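Local coordinates for protein alpha-galactosidase (Lactobacillus brevis, PDB 3MI6) that probably hydrolyses terminal, non-reducing alpha-D-galactose residues of alpha-D-galactosides, as a member of glycoside hydrolase family 36, at residues V135-D140 with A146-Y151; A75-L80 with Q87-V92; A289-P294 with L500-I505. All blocks are in the same frame, centred on the assembly; numbering follows the deposited sequence.

Contact 1 (V135-D140 with A146-Y151); sequences VVSFND and ALDLNY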
# COMPACT_ATOMS: atom_id res chain seq x y z
N VAL D 135 30.17 -26.00 -20.77
CA VAL D 135 29.19 -27.04 -21.08
C VAL D 135 29.25 -28.14 -20.04
O VAL D 135 30.26 -28.81 -19.91
CB VAL D 135 29.43 -27.67 -22.45
CG1 VAL D 135 28.32 -28.67 -22.77
CG2 VAL D 135 29.53 -26.62 -23.52
N VAL D 136 28.16 -28.35 -19.32
CA VAL D 136 28.17 -29.29 -18.22
C VAL D 136 27.27 -30.48 -18.52
O VAL D 136 26.05 -30.38 -18.42
CB VAL D 136 27.73 -28.62 -16.90
CG1 VAL D 136 27.66 -29.63 -15.78
CG2 VAL D 136 28.67 -27.51 -16.54
N SER D 137 27.89 -31.61 -18.88
CA SER D 137 27.15 -32.76 -19.38
C SER D 137 26.78 -33.77 -18.29
O SER D 137 27.56 -34.04 -17.39
CB SER D 137 27.94 -33.43 -20.50
OG SER D 137 28.31 -32.49 -21.49
N PHE D 138 25.56 -34.30 -18.37
CA PHE D 138 25.09 -35.30 -17.42
C PHE D 138 24.61 -36.53 -18.20
O PHE D 138 24.47 -36.48 -19.42
CB PHE D 138 23.92 -34.77 -16.58
CG PHE D 138 24.25 -33.53 -15.78
CD1 PHE D 138 24.43 -32.30 -16.41
CD2 PHE D 138 24.33 -33.58 -14.40
CE1 PHE D 138 24.72 -31.17 -15.68
CE2 PHE D 138 24.61 -32.45 -13.67
CZ PHE D 138 24.81 -31.25 -14.31
N ASN D 139 24.35 -37.61 -17.48
CA ASN D 139 23.75 -38.81 -18.06
C ASN D 139 22.72 -39.33 -17.09
O ASN D 139 22.91 -39.30 -15.88
CB ASN D 139 24.80 -39.91 -18.29
CG ASN D 139 25.75 -39.60 -19.45
OD1 ASN D 139 26.97 -39.51 -19.26
ND2 ASN D 139 25.19 -39.45 -20.64
N ASP D 140 21.62 -39.82 -17.65
CA ASP D 140 20.58 -40.47 -16.89
C ASP D 140 20.89 -41.96 -16.62
O ASP D 140 21.02 -42.76 -17.56
CB ASP D 140 19.26 -40.34 -17.64
CG ASP D 140 18.10 -40.97 -16.92
OD1 ASP D 140 18.07 -40.92 -15.66
OD2 ASP D 140 17.20 -41.50 -17.62
N ALA D 146 21.41 -38.19 -22.60
CA ALA D 146 22.44 -37.25 -22.18
C ALA D 146 21.92 -35.82 -22.25
O ALA D 146 21.17 -35.46 -23.15
CB ALA D 146 23.67 -37.40 -23.02
N LEU D 147 22.36 -35.00 -21.30
CA LEU D 147 21.93 -33.61 -21.23
C LEU D 147 23.12 -32.67 -21.14
O LEU D 147 23.94 -32.77 -20.23
CB LEU D 147 21.07 -33.42 -19.99
CG LEU D 147 20.59 -31.99 -19.79
CD1 LEU D 147 19.81 -31.52 -21.01
CD2 LEU D 147 19.74 -31.89 -18.53
N ASP D 148 23.21 -31.74 -22.08
CA ASP D 148 24.21 -30.69 -21.96
C ASP D 148 23.57 -29.40 -21.42
O ASP D 148 22.60 -28.88 -21.98
CB ASP D 148 24.89 -30.44 -23.31
CG ASP D 148 25.79 -31.59 -23.71
OD1 ASP D 148 26.01 -32.46 -22.84
OD2 ASP D 148 26.28 -31.62 -24.88
N LEU D 149 24.11 -28.91 -20.30
CA LEU D 149 23.74 -27.61 -19.74
C LEU D 149 24.77 -26.55 -20.14
O LEU D 149 25.94 -26.62 -19.78
CB LEU D 149 23.60 -27.68 -18.21
CG LEU D 149 22.42 -28.47 -17.68
CD1 LEU D 149 22.17 -28.21 -16.20
CD2 LEU D 149 21.19 -28.13 -18.47
N ASN D 150 24.33 -25.57 -20.90
CA ASN D 150 25.22 -24.54 -21.39
C ASN D 150 25.12 -23.26 -20.60
O ASN D 150 24.05 -22.91 -20.07
CB ASN D 150 24.95 -24.30 -22.86
CG ASN D 150 24.86 -25.58 -23.64
OD1 ASN D 150 25.79 -26.38 -23.64
ND2 ASN D 150 23.73 -25.80 -24.30
N TYR D 151 26.24 -22.56 -20.52
CA TYR D 151 26.38 -21.36 -19.73
C TYR D 151 27.46 -20.57 -20.41
O TYR D 151 28.63 -20.93 -20.32
CB TYR D 151 26.91 -21.70 -18.34
CG TYR D 151 25.99 -22.50 -17.44
CD1 TYR D 151 26.01 -23.89 -17.44
CD2 TYR D 151 25.15 -21.87 -16.53
CE1 TYR D 151 25.19 -24.63 -16.59
CE2 TYR D 151 24.33 -22.59 -15.68
CZ TYR D 151 24.35 -23.97 -15.71
OH TYR D 151 23.53 -24.68 -14.85
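Val136 pairs with Leu149 and Phe138 with Leu147 in an antiparallel beta hairpin formed by strands 132-140 and 146-154, part of the large beta-sheet domain at the N-terminal end of the enzyme. The two segments run at 161° to each other, close to true antiparallel.

Both pairs are hydrogen-bonded in both directions. Val136 N reaches Leu149 O at 2.9 Å and Leu149 N returns to Val136 O at 3.1 Å. Two residues further along 135-140, Phe138 N meets Leu147 O at 2.9 Å, and Leu147 N meets Phe138 O at 3.2 Å.

The non-hydrogen-bonded pairs carry the polar contact, on the face shared by Val135, Ser137 and Asn139. Ser137 OG donates to Asp148 OD1 over 2.7 Å, arriving from above the carboxylate plane, 57° out of it. With OG anti to its own carbonyl carbon (chi1 -53°), the serine hydroxyl is carried to the acid. Beside it, Val135 CG1 lies against Asp148 CB at 3.9 Å. Asn150 lies alongside Val135, its OD1 3.5 Å from Val135 CG1, while its ND2 is hydrogen-bonded to Ser163 OG.

Phe23 and Ile25 of strand 19-25 cover the buried face. There Phe138 CE1 touches Leu149 CD1 at 3.9 Å, and Leu147 O lies at the edge of the phenylalanine ring, in its plane.

Contact 2 (A75-L80 with Q87-V92); sequences AEYASL and QPAFQV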
# COMPACT_ATOMS: atom_id res chain seq x y z
N ALA D 75 18.12 -26.05 -6.95
CA ALA D 75 18.60 -26.82 -8.08
C ALA D 75 18.90 -25.95 -9.27
O ALA D 75 18.47 -24.80 -9.35
CB ALA D 75 17.58 -27.85 -8.46
N GLU D 76 19.62 -26.54 -10.21
CA GLU D 76 20.05 -25.82 -11.39
C GLU D 76 19.21 -26.24 -12.60
O GLU D 76 19.04 -25.48 -13.54
CB GLU D 76 21.53 -26.11 -11.64
CG GLU D 76 22.15 -25.26 -12.71
CD GLU D 76 22.35 -23.82 -12.28
OE1 GLU D 76 22.03 -23.48 -11.11
OE2 GLU D 76 22.84 -23.03 -13.11
N TYR D 77 18.68 -27.45 -12.56
CA TYR D 77 17.87 -27.98 -13.65
C TYR D 77 17.19 -29.21 -13.11
O TYR D 77 17.68 -30.31 -13.30
CB TYR D 77 18.74 -28.33 -14.87
CG TYR D 77 18.00 -28.28 -16.17
CD1 TYR D 77 17.74 -27.07 -16.79
CD2 TYR D 77 17.54 -29.42 -16.78
CE1 TYR D 77 17.05 -27.00 -17.97
CE2 TYR D 77 16.85 -29.37 -17.96
CZ TYR D 77 16.60 -28.16 -18.55
OH TYR D 77 15.91 -28.11 -19.74
N ALA D 78 16.07 -29.03 -12.43
CA ALA D 78 15.46 -30.13 -11.69
C ALA D 78 14.37 -30.93 -12.41
O ALA D 78 13.68 -30.42 -13.31
CB ALA D 78 14.94 -29.62 -10.34
N SER D 79 14.19 -32.17 -11.99
CA SER D 79 13.11 -33.01 -12.49
C SER D 79 12.09 -33.24 -11.39
O SER D 79 12.34 -32.97 -10.22
CB SER D 79 13.67 -34.36 -12.91
OG SER D 79 14.21 -35.01 -11.76
N LEU D 80 10.94 -33.78 -11.77
CA LEU D 80 9.90 -34.12 -10.82
C LEU D 80 9.85 -35.62 -10.61
O LEU D 80 9.83 -36.39 -11.57
CB LEU D 80 8.55 -33.65 -11.36
CG LEU D 80 7.36 -34.26 -10.62
CD1 LEU D 80 7.14 -33.55 -9.29
CD2 LEU D 80 6.11 -34.18 -11.46
N GLN D 87 7.93 -27.05 -9.53
CA GLN D 87 7.84 -27.27 -10.96
C GLN D 87 9.19 -27.69 -11.48
O GLN D 87 10.20 -27.23 -10.98
CB GLN D 87 7.33 -26.02 -11.66
CG GLN D 87 5.82 -25.83 -11.52
CD GLN D 87 5.02 -27.03 -12.05
OE1 GLN D 87 4.79 -27.18 -13.26
NE2 GLN D 87 4.57 -27.89 -11.13
N PRO D 88 9.23 -28.60 -12.46
CA PRO D 88 10.51 -29.06 -12.99
C PRO D 88 10.96 -28.26 -14.19
O PRO D 88 10.15 -27.60 -14.83
CB PRO D 88 10.20 -30.49 -13.42
CG PRO D 88 8.79 -30.45 -13.81
CD PRO D 88 8.11 -29.45 -12.89
N ALA D 89 12.25 -28.31 -14.48
CA ALA D 89 12.78 -27.68 -15.67
C ALA D 89 12.51 -28.54 -16.88
O ALA D 89 12.42 -28.03 -18.00
CB ALA D 89 14.27 -27.48 -15.55
N PHE D 90 12.41 -29.85 -16.69
CA PHE D 90 12.21 -30.75 -17.82
C PHE D 90 11.48 -31.99 -17.34
O PHE D 90 11.32 -32.18 -16.14
CB PHE D 90 13.57 -31.15 -18.39
CG PHE D 90 14.30 -32.14 -17.54
CD1 PHE D 90 15.07 -31.72 -16.48
CD2 PHE D 90 14.17 -33.50 -17.78
CE1 PHE D 90 15.73 -32.62 -15.68
CE2 PHE D 90 14.82 -34.41 -16.98
CZ PHE D 90 15.61 -33.96 -15.93
N GLN D 91 11.03 -32.83 -18.28
CA GLN D 91 10.46 -34.14 -17.97
C GLN D 91 10.59 -35.06 -19.20
O GLN D 91 10.44 -34.60 -20.33
CB GLN D 91 8.99 -34.01 -17.54
CG GLN D 91 8.39 -35.27 -16.94
CD GLN D 91 6.90 -35.14 -16.62
OE1 GLN D 91 6.07 -34.86 -17.49
NE2 GLN D 91 6.55 -35.37 -15.36
N VAL D 92 10.88 -36.35 -18.96
CA VAL D 92 11.05 -37.33 -20.04
C VAL D 92 10.24 -38.60 -19.82
O VAL D 92 10.38 -39.25 -18.78
CB VAL D 92 12.52 -37.77 -20.19
CG1 VAL D 92 12.74 -38.40 -21.58
CG2 VAL D 92 13.47 -36.63 -19.97
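The loop ahead of strand 90-93 doubles back on the start of that strand, within the beta-supersandwich domain expected of family 36 enzymes, and Tyr77 meets Ala89 and Phe90 there. Strand 90-93 itself pairs with strand 174-186, so the segment 75-80 is held against the edge strand of a sheet without being a strand of it.

A single backbone hydrogen bond crosses the contact: Ala89 N gives its proton to Ala78 O over 2.8 Å. Most of the rest is side-chain contact, with Pro88 also lying against the backbone of Ala78 to Leu80. Ala89 CB stands over the middle of the Tyr77 ring, 3.6 Å from its centroid and 7° off the normal, a CH-pi contact. Phe90 lies beside the same tyrosine, rim to rim: Tyr77 CE2 comes against Phe90 CD1, the ring planes differ by only 9° and the centroids are 5.4 Å apart, so neither ring covers the other. With CG set between the backbone N and the carbonyl carbon (chi1 75°), Phe90 turns its ring to the side of the tyrosine. Further along, Ser79 CB touches Phe90 CZ at 3.6 Å. Leu80 CB packs on Pro88 CG at 4.0 Å; Leu80 CD2 runs alongside the Gln91 amide. Gln91 NE2 is hydrogen-bonded to Glu280 OE2 of the second subunit.

The phenol is held at its far end, as Tyr77 OH is hydrogen-bonded to Leu180 O on strand 174-186. Putting an alanine here would probably leave Ala89 CB and the rim of Phe90 facing a gap, and Leu180 O without its hydroxyl partner. The chemistry is thus largely apolar, buried aromatic contact, with one backbone bond joining the two segments and the tyrosine hydroxyl tying the loop to the sheet.

Contact 3 (A289-P294 with L500-I505); sequences ATFQTP and LPHRYI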
# COMPACT_ATOMS: atom_id res chain seq x y z
N ALA D 289 19.23 -38.93 -31.72
CA ALA D 289 18.63 -37.62 -31.97
C ALA D 289 18.98 -36.63 -30.87
O ALA D 289 19.39 -37.01 -29.77
CB ALA D 289 17.12 -37.75 -32.10
N THR D 290 18.81 -35.35 -31.17
CA THR D 290 19.16 -34.29 -30.26
C THR D 290 18.10 -33.22 -30.23
O THR D 290 17.37 -33.02 -31.20
CB THR D 290 20.45 -33.61 -30.71
OG1 THR D 290 20.36 -33.32 -32.11
CG2 THR D 290 21.63 -34.52 -30.47
N PHE D 291 18.01 -32.52 -29.11
CA PHE D 291 17.11 -31.38 -28.99
C PHE D 291 17.78 -30.19 -28.30
O PHE D 291 18.24 -30.31 -27.16
CB PHE D 291 15.81 -31.77 -28.27
CG PHE D 291 14.88 -30.62 -28.08
CD1 PHE D 291 14.08 -30.19 -29.13
CD2 PHE D 291 14.83 -29.94 -26.88
CE1 PHE D 291 13.24 -29.11 -28.98
CE2 PHE D 291 13.98 -28.86 -26.72
CZ PHE D 291 13.19 -28.45 -27.77
N GLN D 292 17.84 -29.06 -29.00
CA GLN D 292 18.42 -27.81 -28.47
C GLN D 292 17.33 -26.82 -27.99
O GLN D 292 16.43 -26.48 -28.77
CB GLN D 292 19.29 -27.15 -29.56
CG GLN D 292 19.90 -25.80 -29.22
CD GLN D 292 20.87 -25.86 -28.05
OE1 GLN D 292 21.94 -26.48 -28.13
NE2 GLN D 292 20.50 -25.22 -26.94
N THR D 293 17.38 -26.37 -26.74
CA THR D 293 16.45 -25.31 -26.32
C THR D 293 16.88 -23.95 -26.86
O THR D 293 18.06 -23.74 -27.15
CB THR D 293 16.29 -25.18 -24.80
OG1 THR D 293 17.45 -24.53 -24.26
CG2 THR D 293 16.11 -26.52 -24.13
N PRO D 294 15.92 -23.01 -27.00
CA PRO D 294 16.28 -21.64 -27.36
C PRO D 294 17.05 -21.08 -26.18
O PRO D 294 16.92 -21.63 -25.08
CB PRO D 294 14.93 -20.93 -27.47
CG PRO D 294 13.91 -22.00 -27.53
CD PRO D 294 14.47 -23.17 -26.80
N LEU D 500 4.30 -29.24 -33.51
CA LEU D 500 3.98 -28.30 -34.57
C LEU D 500 4.40 -26.89 -34.17
O LEU D 500 5.13 -26.23 -34.91
CB LEU D 500 2.49 -28.33 -34.90
CG LEU D 500 1.96 -27.98 -36.29
CD1 LEU D 500 0.46 -27.68 -36.20
CD2 LEU D 500 2.68 -26.81 -36.95
N PRO D 501 3.94 -26.42 -33.00
CA PRO D 501 4.29 -25.04 -32.68
C PRO D 501 5.78 -24.77 -32.80
O PRO D 501 6.15 -23.83 -33.48
CB PRO D 501 3.80 -24.89 -31.24
CG PRO D 501 2.61 -25.79 -31.18
CD PRO D 501 3.01 -26.99 -32.01
N HIS D 502 6.63 -25.57 -32.18
CA HIS D 502 8.06 -25.29 -32.27
C HIS D 502 8.60 -25.44 -33.69
O HIS D 502 9.49 -24.69 -34.11
CB HIS D 502 8.86 -26.17 -31.33
CG HIS D 502 10.30 -25.81 -31.27
ND1 HIS D 502 11.30 -26.70 -31.55
CD2 HIS D 502 10.91 -24.64 -30.97
CE1 HIS D 502 12.47 -26.11 -31.42
NE2 HIS D 502 12.27 -24.85 -31.07
N ARG D 503 8.07 -26.40 -34.44
CA ARG D 503 8.56 -26.64 -35.78
C ARG D 503 8.18 -25.48 -36.67
O ARG D 503 8.98 -25.01 -37.48
CB ARG D 503 8.01 -27.96 -36.33
CG ARG D 503 8.75 -29.19 -35.83
CD ARG D 503 8.11 -30.47 -36.32
NE ARG D 503 8.87 -31.63 -35.89
CZ ARG D 503 9.91 -32.13 -36.56
NH1 ARG D 503 10.30 -31.56 -37.70
NH2 ARG D 503 10.55 -33.20 -36.10
N TYR D 504 6.95 -25.00 -36.50
CA TYR D 504 6.48 -23.87 -37.27
C TYR D 504 7.43 -22.71 -37.07
O TYR D 504 7.82 -22.01 -38.01
CB TYR D 504 5.07 -23.50 -36.83
CG TYR D 504 4.55 -22.19 -37.38
CD1 TYR D 504 5.08 -20.99 -36.94
CD2 TYR D 504 3.52 -22.16 -38.31
CE1 TYR D 504 4.61 -19.79 -37.43
CE2 TYR D 504 3.05 -20.98 -38.80
CZ TYR D 504 3.59 -19.79 -38.35
OH TYR D 504 3.11 -18.59 -38.83
N ILE D 505 7.82 -22.50 -35.82
CA ILE D 505 8.76 -21.44 -35.51
C ILE D 505 10.13 -21.69 -36.19
O ILE D 505 10.66 -20.81 -36.87
CB ILE D 505 8.75 -21.12 -33.98
CG1 ILE D 505 8.08 -19.76 -33.76
CG2 ILE D 505 10.12 -21.17 -33.34
CD1 ILE D 505 8.52 -18.72 -34.77
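Phe291, in the extended backbone of strand 290-301, and His502, in the first turn of helix 500-518, meet by side chains alone, for their CA atoms stand 11.4 Å apart. The strand is part of the large antiparallel sheet that also holds strands 132-140 and 146-154, whereas the helix links strands 475-478 and 523-526 of the (beta/alpha)8 barrel, so this small contact, burying 101 Å², joins the beta-sheet domain to the outside of the barrel.

The two rings come from opposite directions. Phe291 turns its edge toward the face of His502 in an offset edge-to-face arrangement, with centroids 5.7 Å apart and planes at 64°. Both side chains reach outward with CG anti to the backbone N (chi1 178° for Phe291), which lets the two rings bridge the interval between strand and helix. It is the CE1 corner of the phenylalanine that touches the imidazole. Neither ring stands alone: Trp283 meets Phe291 and Tyr254 meets His502, giving a small aromatic cluster at the boundary.

The helix turn carrying the histidine is regular, as Tyr504 N bonds Leu500 O at 2.7 Å and Ile505 N bonds Pro501 O at 3.2 Å. On the strand side, Gln292 curls over its own strand to the following residue: its NE2 gives a nearly straight bond, 2.9 Å long at 171°, to a lone pair of Thr293 O, in the carbonyl plane.

Overall arrangement
Contacts 1 and 2 lie 13 Å apart between centres and share a buried interior: Leu147 CD2 packs on Tyr77 CD2 at 3.7 Å, and Tyr151 OH probably bonds Glu76 OE2. Contact 3, centred about 18 Å from the centre of either, is tied to contact 1 through the large antiparallel sheet of hairpin and strand 290-301, but alone reaches the barrel. Chemistry follows position. The hairpin, partly exposed on one face, uses backbone bonds and a serine-aspartate pair; the buried loop of contact 2 relies on aromatic and apolar contact with one backbone bond, its outer end at the second subunit; contact 3, at the buried domain boundary, has one ring pair and no hydrogen bond between its segments.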